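Nitrite oxidoreductase subunit C (Kuenenia stuttgartiensis, PDB 7B04) binds heme b and calcium and probably carries electrons within the filament-forming nitrite oxidoreductase complex of an anammox bacterium. Local coordinates at residues 113-118 with 261-266; 169-174 with 227-232. All blocks are in the same frame, centred on the assembly; numbering follows the deposited sequence.

Interaction 1. Residues 113-118 with 261-266; sequences VIWDDA and KKWTVV. With CA (calcium ion), chain B.
In Trp115, CG stands between the backbone N and the carbonyl carbon (chi1 71°), while in Trp263 it lies anti to the carbonyl carbon (chi1 -85°), and from a shared sheet face the two side chains run side by side. They belong to antiparallel strands 108-116 and 262-270 of the β-rich fold of the ethylbenzene dehydrogenase heme-binding family. Trp115 and Trp263 form a hydrogen-bonded pair: Trp263 N gives a bond of 3.0 Å to Trp115 O, whereas the return bond is weak. Two nearly straight bonds join Val113 and Val265. The indoles are nearly parallel but slid well past each other, and Trp263 CB sits over the Trp115 six-membered ring, 3.6 Å from its centroid, a CH-pi contact. Val265 CG2 packs 3.7 Å from Trp115 CH2. Broad rings and a branched valine fill this buried face, which Val293 and Phe258 help to cover. The other face is more open to solvent: Ile114 CG1 lies 3.7 Å from Thr264 CG2, and Lys262 passes Ile114 CG2, bending at chi3 before its ammonium makes a long salt bridge with Asp116 OD1. Beyond the strand, the Asp117 carboxylate gives calcium a hard oxygen, joined by the backbone O of Thr119 and side-chain oxygens of Asn121, Asp132 and Asn295. Asp117 OD2 binds the calcium ion at 2.3 Å and faces the rim of the Trp263 indole, carboxylate and ring nearly coplanar.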
loop_
_atom_site.group_PDB
_atom_site.type_symbol
_atom_site.label_atom_id
_atom_site.label_comp_id
_atom_site.label_asym_id
_atom_site.label_seq_id
_atom_site.Cartn_x
_atom_site.Cartn_y
_atom_site.Cartn_z
ATOM N N VAL C 113 -47.665 -13.394 -27.551
ATOM C CA VAL C 113 -47.283 -12.069 -28.023
ATOM C C VAL C 113 -46.055 -12.217 -28.917
ATOM O O VAL C 113 -45.072 -12.870 -28.535
ATOM C CB VAL C 113 -46.994 -11.110 -26.858
ATOM C CG1 VAL C 113 -46.790 -9.705 -27.375
ATOM C CG2 VAL C 113 -48.133 -11.161 -25.838
ATOM N N ILE C 114 -46.103 -11.592 -30.093
ATOM C CA ILE C 114 -45.037 -11.673 -31.084
ATOM C C ILE C 114 -44.677 -10.273 -31.560
ATOM O O ILE C 114 -45.557 -9.497 -31.954
ATOM C CB ILE C 114 -45.456 -12.536 -32.287
ATOM C CG1 ILE C 114 -45.572 -14.004 -31.889
ATOM C CG2 ILE C 114 -44.488 -12.361 -33.435
ATOM C CD1 ILE C 114 -46.159 -14.879 -32.974
ATOM N N TRP C 115 -43.384 -9.961 -31.541
ATOM C CA TRP C 115 -42.875 -8.710 -32.078
ATOM C C TRP C 115 -41.509 -8.982 -32.686
ATOM O O TRP C 115 -40.860 -9.985 -32.378
ATOM C CB TRP C 115 -42.786 -7.621 -31.006
ATOM C CG TRP C 115 -41.707 -7.854 -29.993
ATOM C CD1 TRP C 115 -40.452 -7.317 -29.991
ATOM C CD2 TRP C 115 -41.787 -8.691 -28.833
ATOM N NE1 TRP C 115 -39.749 -7.762 -28.898
ATOM C CE2 TRP C 115 -40.545 -8.608 -28.172
ATOM C CE3 TRP C 115 -42.788 -9.501 -28.290
ATOM C CZ2 TRP C 115 -40.280 -9.302 -26.993
ATOM C CZ3 TRP C 115 -42.522 -10.190 -27.122
ATOM C CH2 TRP C 115 -41.279 -10.088 -26.488
ATOM N N ASP C 116 -41.072 -8.076 -33.551
ATOM C CA ASP C 116 -39.810 -8.233 -34.262
ATOM C C ASP C 116 -38.703 -7.468 -33.562
ATOM O O ASP C 116 -38.839 -6.284 -33.266
ATOM C CB ASP C 116 -39.903 -7.761 -35.706
ATOM C CG ASP C 116 -41.137 -8.275 -36.413
ATOM O OD1 ASP C 116 -41.218 -9.507 -36.609
ATOM O OD2 ASP C 116 -42.004 -7.462 -36.808
ATOM N N ASP C 117 -37.629 -8.157 -33.240
ATOM C CA ASP C 117 -36.462 -7.478 -32.687
ATOM C C ASP C 117 -35.188 -8.213 -33.075
ATOM O O ASP C 117 -35.113 -9.438 -33.018
ATOM C CB ASP C 117 -36.605 -7.173 -31.179
ATOM C CG ASP C 117 -35.261 -6.955 -30.455
ATOM O OD1 ASP C 117 -34.629 -5.903 -30.718
ATOM O OD2 ASP C 117 -35.054 -7.730 -29.440
ATOM N N ALA C 118 -34.232 -7.439 -33.582
ATOM C CA ALA C 118 -33.022 -7.933 -34.224
ATOM C C ALA C 118 -31.958 -8.420 -33.251
ATOM O O ALA C 118 -30.963 -9.002 -33.697
ATOM C CB ALA C 118 -32.428 -6.826 -35.102
ATOM N N LYS C 261 -34.554 -12.937 -35.740
ATOM C CA LYS C 261 -34.849 -11.547 -35.392
ATOM C C LYS C 261 -36.311 -11.344 -34.987
ATOM O O LYS C 261 -36.926 -10.319 -35.291
ATOM C CB LYS C 261 -34.449 -10.604 -36.529
ATOM C CG LYS C 261 -32.939 -10.527 -36.711
ATOM C CD LYS C 261 -32.518 -9.471 -37.716
ATOM C CE LYS C 261 -31.000 -9.384 -37.792
ATOM N NZ LYS C 261 -30.542 -8.333 -38.739
ATOM N N LYS C 262 -36.890 -12.342 -34.319
ATOM C CA LYS C 262 -38.256 -12.211 -33.831
ATOM C C LYS C 262 -38.420 -12.927 -32.496
ATOM O O LYS C 262 -37.852 -14.001 -32.285
ATOM C CB LYS C 262 -39.254 -12.782 -34.844
ATOM C CG LYS C 262 -40.619 -13.100 -34.264
ATOM C CD LYS C 262 -41.580 -13.560 -35.339
ATOM C CE LYS C 262 -42.096 -12.374 -36.127
ATOM N NZ LYS C 262 -43.255 -12.706 -36.995
ATOM N N TRP C 263 -39.191 -12.313 -31.598
ATOM C CA TRP C 263 -39.526 -12.891 -30.304
ATOM C C TRP C 263 -40.930 -13.477 -30.350
ATOM O O TRP C 263 -41.840 -12.889 -30.940
ATOM C CB TRP C 263 -39.453 -11.849 -29.187
ATOM C CG TRP C 263 -38.091 -11.653 -28.606
ATOM C CD1 TRP C 263 -37.263 -10.590 -28.807
ATOM C CD2 TRP C 263 -37.398 -12.541 -27.718
ATOM N NE1 TRP C 263 -36.095 -10.760 -28.104
ATOM C CE2 TRP C 263 -36.152 -11.950 -27.428
ATOM C CE3 TRP C 263 -37.707 -13.778 -27.145
ATOM C CZ2 TRP C 263 -35.217 -12.553 -26.590
ATOM C CZ3 TRP C 263 -36.776 -14.375 -26.312
ATOM C CH2 TRP C 263 -35.547 -13.761 -26.042
ATOM N N THR C 264 -41.104 -14.634 -29.718
ATOM C CA THR C 264 -42.423 -15.219 -29.507
ATOM C C THR C 264 -42.511 -15.613 -28.040
ATOM O O THR C 264 -41.791 -16.510 -27.590
ATOM C CB THR C 264 -42.674 -16.423 -30.418
ATOM O OG1 THR C 264 -42.486 -16.035 -31.784
ATOM C CG2 THR C 264 -44.100 -16.923 -30.243
ATOM N N VAL C 265 -43.388 -14.944 -27.300
ATOM C CA VAL C 265 -43.568 -15.189 -25.876
ATOM C C VAL C 265 -45.027 -15.531 -25.633
ATOM O O VAL C 265 -45.925 -14.902 -26.205
ATOM C CB VAL C 265 -43.154 -13.959 -25.040
ATOM C CG1 VAL C 265 -43.401 -14.197 -23.555
ATOM C CG2 VAL C 265 -41.700 -13.596 -25.302
ATOM N N VAL C 266 -45.266 -16.530 -24.789
ATOM C CA VAL C 266 -46.617 -16.868 -24.369
ATOM C C VAL C 266 -46.690 -16.791 -22.851
ATOM O O VAL C 266 -45.770 -17.221 -22.146
ATOM C CB VAL C 266 -47.092 -18.245 -24.891
ATOM C CG1 VAL C 266 -46.715 -18.426 -26.351
ATOM C CG2 VAL C 266 -46.551 -19.381 -24.051
HETATM CA CA CA B . -33.226 -7.167 -28.177
#

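Interaction 2. Residues 169-174 with 227-232; sequences ADWEAD and LPRGRA
Arg229 extends over one face of Trp171, from a CB pointing toward helix 169-175. Its CG comes 4.0 Å from Trp171 CH2, at the far end of the indole. A bend at chi2 (73°) sets CD above the six-membered ring, 4.1 Å from its centroid, in a CH-pi contact. A second bend, at chi3, brings NE to 3.5 Å from Trp171 CE2, where the two rings are fused. CZ then stands 3.5 Å from the centroid of the five-membered ring, and the guanidinium lies almost flat on it, planes 13° apart. This stacked cation-pi pair fastens the loop leading into strand 233-238 against the helix; arginine suits the place because it joins a flat cation to a flexible apolar stem. At the tip, NH1 donates to Asp174 OD2 at 2.8 Å in a salt bridge, meeting the anti side of a carboxylate about one turn after Trp171, somewhat out of its plane; NH2 makes a weak bond to Leu224 O. Asp174 OD1 accepts a bond from Glu182 N and has a long, weak ion pair with Arg230 of subunit B. Beside the stack, small Ala232 fits close to the helix, Ala232 C lying 3.7 Å from Trp171 CE3 at the ring edge.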
loop_
_atom_site.group_PDB
_atom_site.type_symbol
_atom_site.label_atom_id
_atom_site.label_comp_id
_atom_site.label_asym_id
_atom_site.label_seq_id
_atom_site.Cartn_x
_atom_site.Cartn_y
_atom_site.Cartn_z
ATOM N N ALA C 169 -36.481 -11.849 -20.345
ATOM C CA ALA C 169 -35.677 -12.774 -21.137
ATOM C C ALA C 169 -34.560 -13.391 -20.307
ATOM O O ALA C 169 -34.228 -14.569 -20.482
ATOM C CB ALA C 169 -35.102 -12.063 -22.361
ATOM N N ASP C 170 -33.957 -12.610 -19.405
ATOM C CA ASP C 170 -32.892 -13.149 -18.568
ATOM C C ASP C 170 -33.409 -14.234 -17.632
ATOM O O ASP C 170 -32.675 -15.174 -17.308
ATOM C CB ASP C 170 -32.220 -12.027 -17.775
ATOM C CG ASP C 170 -33.198 -11.246 -16.917
ATOM O OD1 ASP C 170 -34.415 -11.507 -17.004
ATOM O OD2 ASP C 170 -32.744 -10.365 -16.156
ATOM N N TRP C 171 -34.662 -14.121 -17.185
ATOM C CA TRP C 171 -35.244 -15.166 -16.352
ATOM C C TRP C 171 -35.359 -16.483 -17.108
ATOM O O TRP C 171 -35.256 -17.557 -16.504
ATOM C CB TRP C 171 -36.607 -14.724 -15.818
ATOM C CG TRP C 171 -36.503 -13.709 -14.718
ATOM C CD1 TRP C 171 -35.405 -12.971 -14.385
ATOM C CD2 TRP C 171 -37.533 -13.335 -13.793
ATOM N NE1 TRP C 171 -35.689 -12.153 -13.319
ATOM C CE2 TRP C 171 -36.988 -12.357 -12.935
ATOM C CE3 TRP C 171 -38.862 -13.726 -13.610
ATOM C CZ2 TRP C 171 -37.725 -11.768 -11.912
ATOM C CZ3 TRP C 171 -39.593 -13.139 -12.592
ATOM C CH2 TRP C 171 -39.022 -12.170 -11.757
ATOM N N GLU C 172 -35.575 -16.423 -18.424
ATOM C CA GLU C 172 -35.553 -17.643 -19.225
ATOM C C GLU C 172 -34.175 -18.289 -19.183
ATOM O O GLU C 172 -34.055 -19.510 -19.030
ATOM C CB GLU C 172 -35.944 -17.332 -20.671
ATOM C CG GLU C 172 -37.405 -16.967 -20.888
ATOM C CD GLU C 172 -38.323 -18.174 -20.877
ATOM O OE1 GLU C 172 -37.837 -19.300 -21.108
ATOM O OE2 GLU C 172 -39.537 -17.989 -20.658
ATOM N N ALA C 173 -33.121 -17.479 -19.317
ATOM C CA ALA C 173 -31.763 -18.001 -19.216
ATOM C C ALA C 173 -31.440 -18.480 -17.807
ATOM O O ALA C 173 -30.689 -19.447 -17.640
ATOM C CB ALA C 173 -30.758 -16.937 -19.656
ATOM N N ASP C 174 -31.993 -17.821 -16.783
ATOM C CA ASP C 174 -31.755 -18.261 -15.413
ATOM C C ASP C 174 -32.346 -19.639 -15.155
ATOM O O ASP C 174 -31.792 -20.414 -14.368
ATOM C CB ASP C 174 -32.326 -17.242 -14.426
ATOM C CG ASP C 174 -31.564 -15.932 -14.433
ATOM O OD1 ASP C 174 -30.353 -15.948 -14.742
ATOM O OD2 ASP C 174 -32.173 -14.884 -14.129
ATOM N N LEU C 227 -32.978 -13.585 -6.699
ATOM C CA LEU C 227 -33.147 -14.975 -6.310
ATOM C C LEU C 227 -33.439 -15.865 -7.513
ATOM O O LEU C 227 -33.776 -15.378 -8.597
ATOM C CB LEU C 227 -34.289 -15.118 -5.294
ATOM C CG LEU C 227 -34.140 -14.423 -3.941
ATOM C CD1 LEU C 227 -35.388 -14.640 -3.102
ATOM C CD2 LEU C 227 -32.909 -14.931 -3.209
ATOM N N PRO C 228 -33.255 -17.177 -7.371
ATOM C CA PRO C 228 -33.736 -18.121 -8.390
ATOM C C PRO C 228 -35.239 -18.351 -8.313
ATOM O O PRO C 228 -35.690 -19.265 -7.615
ATOM C CB PRO C 228 -32.954 -19.406 -8.079
ATOM C CG PRO C 228 -31.778 -18.956 -7.272
ATOM C CD PRO C 228 -32.287 -17.809 -6.459
ATOM N N ARG C 229 -36.025 -17.531 -9.018
ATOM C CA ARG C 229 -37.477 -17.580 -8.877
ATOM C C ARG C 229 -38.079 -18.876 -9.393
ATOM O O ARG C 229 -39.224 -19.187 -9.046
ATOM C CB ARG C 229 -38.156 -16.453 -9.668
ATOM C CG ARG C 229 -37.903 -15.024 -9.243
ATOM C CD ARG C 229 -36.511 -14.582 -9.598
ATOM N NE ARG C 229 -36.025 -15.075 -10.883
ATOM C CZ ARG C 229 -34.802 -14.834 -11.348
ATOM N NH1 ARG C 229 -34.426 -15.311 -12.525
ATOM N NH2 ARG C 229 -33.949 -14.120 -10.623
ATOM N N GLY C 230 -37.355 -19.627 -10.221
ATOM C CA GLY C 230 -37.948 -20.812 -10.812
ATOM C C GLY C 230 -39.096 -20.435 -11.713
ATOM O O GLY C 230 -40.050 -21.206 -11.869
ATOM N N ARG C 231 -39.017 -19.255 -12.321
ATOM C CA ARG C 231 -40.131 -18.672 -13.042
ATOM C C ARG C 231 -39.581 -17.742 -14.115
ATOM O O ARG C 231 -38.458 -17.243 -14.008
ATOM C CB ARG C 231 -41.020 -17.947 -12.022
ATOM C CG ARG C 231 -42.113 -17.062 -12.523
ATOM C CD ARG C 231 -43.048 -16.752 -11.364
ATOM N NE ARG C 231 -44.169 -17.683 -11.320
ATOM C CZ ARG C 231 -44.296 -18.666 -10.434
ATOM N NH1 ARG C 231 -43.356 -18.871 -9.521
ATOM N NH2 ARG C 231 -45.357 -19.461 -10.478
ATOM N N ALA C 232 -40.381 -17.514 -15.160
ATOM C CA ALA C 232 -39.974 -16.638 -16.251
ATOM C C ALA C 232 -40.774 -15.347 -16.347
ATOM O O ALA C 232 -40.346 -14.427 -17.054
ATOM C CB ALA C 232 -40.068 -17.381 -17.589
#

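In the fold
From the N terminus, the chain first meets interaction 1 at the end of strand 108-116, then passes calcium-binding residues on its way to strands 133-139 and 162-168. The latter runs into helix 169-175, the first half of interaction 2. A largely irregular excursion with short helices follows, and segment 227-232 returns to the helix, closing a loop of 52 residues just before strand 233-238, which pairs with strand 162-168. After strand 253-258, segment 261-266 closes the wider loop of interaction 1. The contacts therefore nest without crossing: the outer one joins two β-strands, the inner one a loop to a helix. Their centres lie about 18 Å apart, yet Trp263 CH2 packs 4.1 Å from Ala169 CB.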